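Local coordinates for hydrogenase expression/formation protein HypE (PDB 2Z1U) that binds ATP together with magnesium ions and probably acts in the maturation of hydrogenases, at residues 22-27 against 37-42; 43-48 against 124-129. All blocks are in the same frame, centred on the assembly; numbering follows the deposited sequence.

Interaction 1: 22-27 against 37-42. With MG (magnesium ion), chain C; ATP (adenosine-5'-triphosphate), chain D.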
# COMPACT_ATOMS: atom_id res chain seq x y z
N LEU A 22 -3.24 -9.64 17.70
CA LEU A 22 -2.50 -10.08 16.52
C LEU A 22 -1.44 -9.05 16.14
O LEU A 22 -0.28 -9.40 15.92
CB LEU A 22 -3.45 -10.27 15.34
CG LEU A 22 -3.31 -11.40 14.31
CD1 LEU A 22 -3.80 -10.91 12.98
CD2 LEU A 22 -1.92 -12.04 14.18
N ILE A 23 -1.83 -7.77 16.09
CA ILE A 23 -0.93 -6.68 15.73
C ILE A 23 0.26 -6.60 16.70
O ILE A 23 1.40 -6.59 16.26
CB ILE A 23 -1.67 -5.32 15.62
CG1 ILE A 23 -2.59 -5.32 14.40
CG2 ILE A 23 -0.68 -4.16 15.55
CD1 ILE A 23 -3.57 -4.12 14.37
N SER A 24 -0.00 -6.54 18.01
CA SER A 24 1.10 -6.48 18.98
C SER A 24 1.93 -7.76 19.09
O SER A 24 3.16 -7.70 19.09
CB SER A 24 0.62 -6.03 20.38
OG SER A 24 0.32 -4.63 20.34
N ASP A 25 1.27 -8.90 19.16
CA ASP A 25 1.97 -10.15 19.48
C ASP A 25 2.66 -10.78 18.27
O ASP A 25 3.59 -11.57 18.44
CB ASP A 25 1.03 -11.16 20.13
CG ASP A 25 0.48 -10.68 21.47
OD1 ASP A 25 0.87 -9.60 21.97
OD2 ASP A 25 -0.37 -11.40 22.03
N LEU A 26 2.20 -10.46 17.06
CA LEU A 26 2.83 -11.03 15.88
C LEU A 26 3.61 -10.01 15.07
O LEU A 26 4.83 -10.12 14.96
CB LEU A 26 1.80 -11.74 14.98
CG LEU A 26 2.37 -12.38 13.70
CD1 LEU A 26 3.36 -13.50 14.01
CD2 LEU A 26 1.25 -12.88 12.81
N PHE A 27 2.90 -9.02 14.53
CA PHE A 27 3.51 -8.06 13.59
C PHE A 27 4.59 -7.21 14.26
O PHE A 27 5.72 -7.18 13.79
CB PHE A 27 2.45 -7.19 12.91
CG PHE A 27 1.50 -7.97 12.03
CD1 PHE A 27 1.96 -8.65 10.90
CD2 PHE A 27 0.13 -8.00 12.32
CE1 PHE A 27 1.08 -9.37 10.09
CE2 PHE A 27 -0.75 -8.72 11.51
CZ PHE A 27 -0.28 -9.41 10.40
N GLY A 37 6.07 0.82 16.87
CA GLY A 37 5.62 0.56 18.26
C GLY A 37 4.64 1.60 18.77
O GLY A 37 3.85 1.36 19.65
N THR A 38 4.70 2.78 18.17
CA THR A 38 3.83 3.88 18.51
C THR A 38 2.32 3.52 18.36
O THR A 38 1.48 4.00 19.13
CB THR A 38 4.27 5.08 17.64
OG1 THR A 38 4.30 6.27 18.42
CG2 THR A 38 3.42 5.24 16.44
N LEU A 39 1.99 2.64 17.40
CA LEU A 39 0.62 2.15 17.20
C LEU A 39 -0.41 3.29 17.05
O LEU A 39 -1.52 3.25 17.62
CB LEU A 39 0.20 1.15 18.29
CG LEU A 39 0.91 -0.22 18.27
CD1 LEU A 39 0.50 -1.08 19.43
CD2 LEU A 39 0.63 -0.94 16.95
N ASN A 40 -0.02 4.32 16.30
CA ASN A 40 -0.90 5.43 16.00
C ASN A 40 -1.52 5.23 14.61
O ASN A 40 -1.22 4.23 13.92
CB ASN A 40 -0.12 6.75 16.06
CG ASN A 40 0.13 7.20 17.50
OD1 ASN A 40 1.17 7.79 17.79
ND2 ASN A 40 -0.81 6.93 18.39
N ASP A 41 -2.36 6.17 14.19
CA ASP A 41 -3.01 6.10 12.87
C ASP A 41 -2.02 6.26 11.72
O ASP A 41 -2.34 5.93 10.57
CB ASP A 41 -4.05 7.20 12.75
CG ASP A 41 -5.18 7.00 13.70
OD1 ASP A 41 -5.19 7.66 14.77
OD2 ASP A 41 -6.04 6.17 13.37
N ALA A 42 -0.84 6.81 12.02
CA ALA A 42 0.23 6.91 11.03
C ALA A 42 1.57 6.82 11.74
O ALA A 42 1.66 7.04 12.95
CB ALA A 42 0.12 8.24 10.25
MG MG C . -7.60 5.54 11.76
PG ATP D . -8.92 0.78 10.24
O1G ATP D . -7.99 -0.12 9.41
O2G ATP D . -9.89 -0.02 11.06
O3G ATP D . -9.58 1.91 9.46
PB ATP D . -6.69 2.29 11.35
O1B ATP D . -6.14 2.06 9.92
O2B ATP D . -6.72 3.69 11.87
O3B ATP D . -8.10 1.54 11.41
PA ATP D . -5.49 -0.12 12.27
O1A ATP D . -6.50 -0.79 13.20
O2A ATP D . -5.54 -0.67 10.87
O3A ATP D . -5.71 1.50 12.35
O5' ATP D . -4.03 -0.17 12.85
C5' ATP D . -3.76 -0.01 14.25
C4' ATP D . -2.26 0.06 14.41
O4' ATP D . -1.74 -1.24 14.08
C3' ATP D . -1.61 1.04 13.44
O3' ATP D . -0.52 1.69 14.12
C2' ATP D . -1.05 0.17 12.31
O2' ATP D . 0.14 0.76 11.78
C1' ATP D . -0.76 -1.16 13.02
N9 ATP D . -0.94 -2.35 12.14
C8 ATP D . -2.10 -2.91 11.74
N7 ATP D . -1.86 -3.99 10.97
C5 ATP D . -0.52 -4.08 10.85
C6 ATP D . 0.43 -4.99 10.16
N6 ATP D . -0.06 -6.00 9.40
N1 ATP D . 1.73 -4.76 10.30
C2 ATP D . 2.24 -3.75 11.04
N3 ATP D . 1.42 -2.90 11.70
C4 ATP D . 0.07 -3.03 11.64
O HOH W 1 -8.87 4.21 13.46

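Interaction 2: 43-48 against 124-129. With MG (magnesium ion), chain B; ATP (adenosine-5'-triphosphate), chain D.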
# COMPACT_ATOMS: atom_id res chain seq x y z
N ALA A 43 2.61 6.52 10.97
CA ALA A 43 3.97 6.52 11.47
C ALA A 43 4.61 7.90 11.24
O ALA A 43 4.43 8.50 10.19
CB ALA A 43 4.77 5.44 10.75
N ARG A 44 5.35 8.37 12.24
CA ARG A 44 6.15 9.60 12.11
C ARG A 44 7.52 9.26 11.56
O ARG A 44 8.22 8.39 12.10
CB ARG A 44 6.30 10.33 13.46
CG ARG A 44 7.18 11.57 13.36
CD ARG A 44 7.81 11.94 14.68
NE ARG A 44 9.02 12.74 14.48
CZ ARG A 44 9.08 14.06 14.63
NH1 ARG A 44 7.99 14.74 15.00
NH2 ARG A 44 10.22 14.70 14.43
N LEU A 45 7.89 9.96 10.49
CA LEU A 45 9.11 9.71 9.74
C LEU A 45 9.96 10.98 9.63
O LEU A 45 9.46 12.05 9.29
CB LEU A 45 8.73 9.20 8.35
CG LEU A 45 8.61 7.71 8.01
CD1 LEU A 45 8.18 6.79 9.15
CD2 LEU A 45 7.75 7.51 6.79
N ASP A 46 11.26 10.86 9.92
CA ASP A 46 12.18 11.97 9.68
C ASP A 46 13.01 11.71 8.45
O ASP A 46 13.99 10.98 8.53
CB ASP A 46 13.11 12.17 10.88
CG ASP A 46 12.40 12.71 12.07
OD1 ASP A 46 11.73 13.77 11.93
OD2 ASP A 46 12.51 12.08 13.14
N LEU A 47 12.65 12.33 7.33
CA LEU A 47 13.33 12.05 6.06
C LEU A 47 13.88 13.27 5.28
O LEU A 47 13.30 14.36 5.31
CB LEU A 47 12.43 11.21 5.15
CG LEU A 47 12.19 9.75 5.51
CD1 LEU A 47 11.03 9.19 4.69
CD2 LEU A 47 13.45 8.93 5.27
N THR A 48 15.00 13.06 4.58
CA THR A 48 15.64 14.14 3.82
C THR A 48 15.15 14.34 2.37
O THR A 48 15.61 13.66 1.43
CB THR A 48 17.20 14.06 3.87
OG1 THR A 48 17.61 13.84 5.23
CG2 THR A 48 17.84 15.38 3.37
N PHE A 124 12.98 -0.49 7.92
CA PHE A 124 11.99 -0.83 8.92
C PHE A 124 10.58 -0.82 8.36
O PHE A 124 10.24 0.04 7.56
CB PHE A 124 12.04 0.14 10.10
CG PHE A 124 13.26 -0.02 10.96
CD1 PHE A 124 13.36 -1.10 11.83
CD2 PHE A 124 14.32 0.88 10.86
CE1 PHE A 124 14.50 -1.28 12.63
CE2 PHE A 124 15.46 0.72 11.65
CZ PHE A 124 15.55 -0.36 12.54
N ILE A 125 9.75 -1.75 8.83
CA ILE A 125 8.31 -1.70 8.57
C ILE A 125 7.69 -0.82 9.64
O ILE A 125 7.69 -1.19 10.83
CB ILE A 125 7.68 -3.11 8.50
CG1 ILE A 125 8.23 -3.84 7.26
CG2 ILE A 125 6.17 -3.02 8.40
CD1 ILE A 125 8.33 -5.31 7.42
N VAL A 126 7.21 0.35 9.23
CA VAL A 126 6.84 1.41 10.20
C VAL A 126 5.35 1.56 10.47
O VAL A 126 4.97 2.20 11.45
CB VAL A 126 7.41 2.81 9.80
CG1 VAL A 126 8.94 2.80 9.85
CG2 VAL A 126 6.87 3.28 8.40
N THR A 127 4.52 0.99 9.61
CA THR A 127 3.07 1.19 9.70
C THR A 127 2.39 0.10 8.86
O THR A 127 2.99 -0.44 7.94
CB THR A 127 2.65 2.65 9.26
OG1 THR A 127 1.33 2.97 9.75
CG2 THR A 127 2.69 2.83 7.74
N GLY A 128 1.15 -0.23 9.19
CA GLY A 128 0.51 -1.40 8.61
C GLY A 128 -1.00 -1.42 8.64
O GLY A 128 -1.66 -0.52 9.19
N ASP A 129 -1.56 -2.46 8.03
CA ASP A 129 -2.99 -2.70 8.06
C ASP A 129 -3.21 -4.19 7.92
O ASP A 129 -2.42 -4.87 7.29
CB ASP A 129 -3.69 -1.97 6.91
CG ASP A 129 -5.21 -2.06 7.01
OD1 ASP A 129 -5.76 -1.69 8.07
OD2 ASP A 129 -5.85 -2.48 6.02
MG MG B . -5.99 0.19 9.03
PG ATP D . -8.92 0.78 10.24
O1G ATP D . -7.99 -0.12 9.41
O2G ATP D . -9.89 -0.02 11.06
O3G ATP D . -9.58 1.91 9.46
PB ATP D . -6.69 2.29 11.35
O1B ATP D . -6.14 2.06 9.92
O2B ATP D . -6.72 3.69 11.87
O3B ATP D . -8.10 1.54 11.41
PA ATP D . -5.49 -0.12 12.27
O1A ATP D . -6.50 -0.79 13.20
O2A ATP D . -5.54 -0.67 10.87
O3A ATP D . -5.71 1.50 12.35
O5' ATP D . -4.03 -0.17 12.85
C5' ATP D . -3.76 -0.01 14.25
C4' ATP D . -2.26 0.06 14.41
O4' ATP D . -1.74 -1.24 14.08
C3' ATP D . -1.61 1.04 13.44
O3' ATP D . -0.52 1.69 14.12
C2' ATP D . -1.05 0.17 12.31
O2' ATP D . 0.14 0.76 11.78
C1' ATP D . -0.76 -1.16 13.02
N9 ATP D . -0.94 -2.35 12.14
C8 ATP D . -2.10 -2.91 11.74
N7 ATP D . -1.86 -3.99 10.97
C5 ATP D . -0.52 -4.08 10.85
C6 ATP D . 0.43 -4.99 10.16
N6 ATP D . -0.06 -6.00 9.40
N1 ATP D . 1.73 -4.76 10.30
C2 ATP D . 2.24 -3.75 11.04
N3 ATP D . 1.42 -2.90 11.70
C4 ATP D . 0.07 -3.03 11.64
O HOH W 2 -4.08 0.64 8.86

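Interaction 1: 22-27 against 37-42
Leu39 meets helix 17-31 through its two methyl branches. Leu39 CD2 lies 3.7 Å from Ile23 CG2, and Leu39 CD1 lies 3.7 Å from Ser24 OG. The Ile23 and Leu39 side chains run past each other in opposite directions. The direct contact is small and mostly apolar, and no hydrogen bond crosses it. What joins the two segments more fully is ATP, which is held by both.

Ile23 packs on the nucleoside where base and ribose join. Ile23 CG1 stands anti to its carbonyl carbon (chi1 -70°), and Ile23 CD1 comes within 3.2 Å of ATP C8. CG2 turns to the ribose oxygen O4', which Leu39 CD2 also approaches. Phe27 takes the base at its amino end. ATP N6 sits over the centre of the Phe27 ring, 3.3 Å above its plane, while the CA of Ile23 lies in plane at the ring edge.

Segment 37-42 binds the sugar directly and reaches a phosphate through magnesium. Leu39 is the first residue after the helix to leave helical geometry, with positive phi, where the chain turns into the loop. The O3' hydroxyl of ATP donates to the carbonyl oxygen of Asn40 at 2.6 Å. Asp41 OD2 binds a magnesium ion at 2.3 Å, and that ion also takes ATP O2B at 2.0 Å. Asp81 and Asp220 of the second subunit add their carboxylates, so this is a metal site built across the dimer. Arg219 of the second subunit forms a salt bridge with Asp41 OD1.

Segment 22-27 lies on helix 17-31, whose Leu26 and Phe27 pack on helix 104-121. Phe27 also meets the ring of Phe96 on strand 87-99. Segment 37-42 is the loop leading from helix 34-37 into strand 43-46.

Interaction 2: 43-48 against 124-129
Ala43 and Leu45 rest on Val126 and Thr127, where strand 43-46 crosses strand 124-133 in the PurM-like N-terminal domain of the AIR synthase-related fold. The two strands run roughly antiparallel, at 149°. Their axes come within 7.0 Å at the closest point and no hydrogen bond joins them, so side chains make most of the contact. Ala43 CB sits 3.3 Å from the carbonyl oxygen of Val126 and also touches Thr127 CB. Val126 CG2, placed between the backbone N and the carbonyl carbon (chi1 -65° for CG1), lies 3.8 Å from Leu45 CD1. It meets Ala43 CB as well, so one methyl serves both residues.

Around this buried patch, Ile35 of helix 34-37 packs on Ala43, Leu45 and Val126. Tyr91 of strand 87-99 touches Leu45 and Val126, and that strand holds segment 124-129 by backbone hydrogen bonds. Strand 43-46 pairs instead with a strand of the second subunit, which continues the sheet across the interface.

The far end of segment 124-129 serves the nucleotide. Gly128 N donates to ATP O2' at 3.0 Å, with an N-H...O angle of 149°. A second magnesium ion is bound by Asp129 OD1 at 2.1 Å and by ATP O1G, O1B and O2A.

Interactions 1 and 2 follow one another along the chain, with centres about 12 Å apart. Segment 37-42 runs straight into 43-48, and Ala42 CA packs on Thr127 OG1 at 4.3 Å. Interaction 1 is partly buried and joins a helix to a loop. Interaction 2 is fully buried and joins two strands. Neither direct contact has a hydrogen bond across it, and both are mostly apolar, but the polar work differs. The loop of interaction 1 offers a backbone carbonyl to O3', whereas the strand of interaction 2 offers an N-H to O2'. Each supplies one aspartate to a different magnesium ion. Thr222 and Arg223 of the second subunit also bind this ATP, so the site is shared across the dimer.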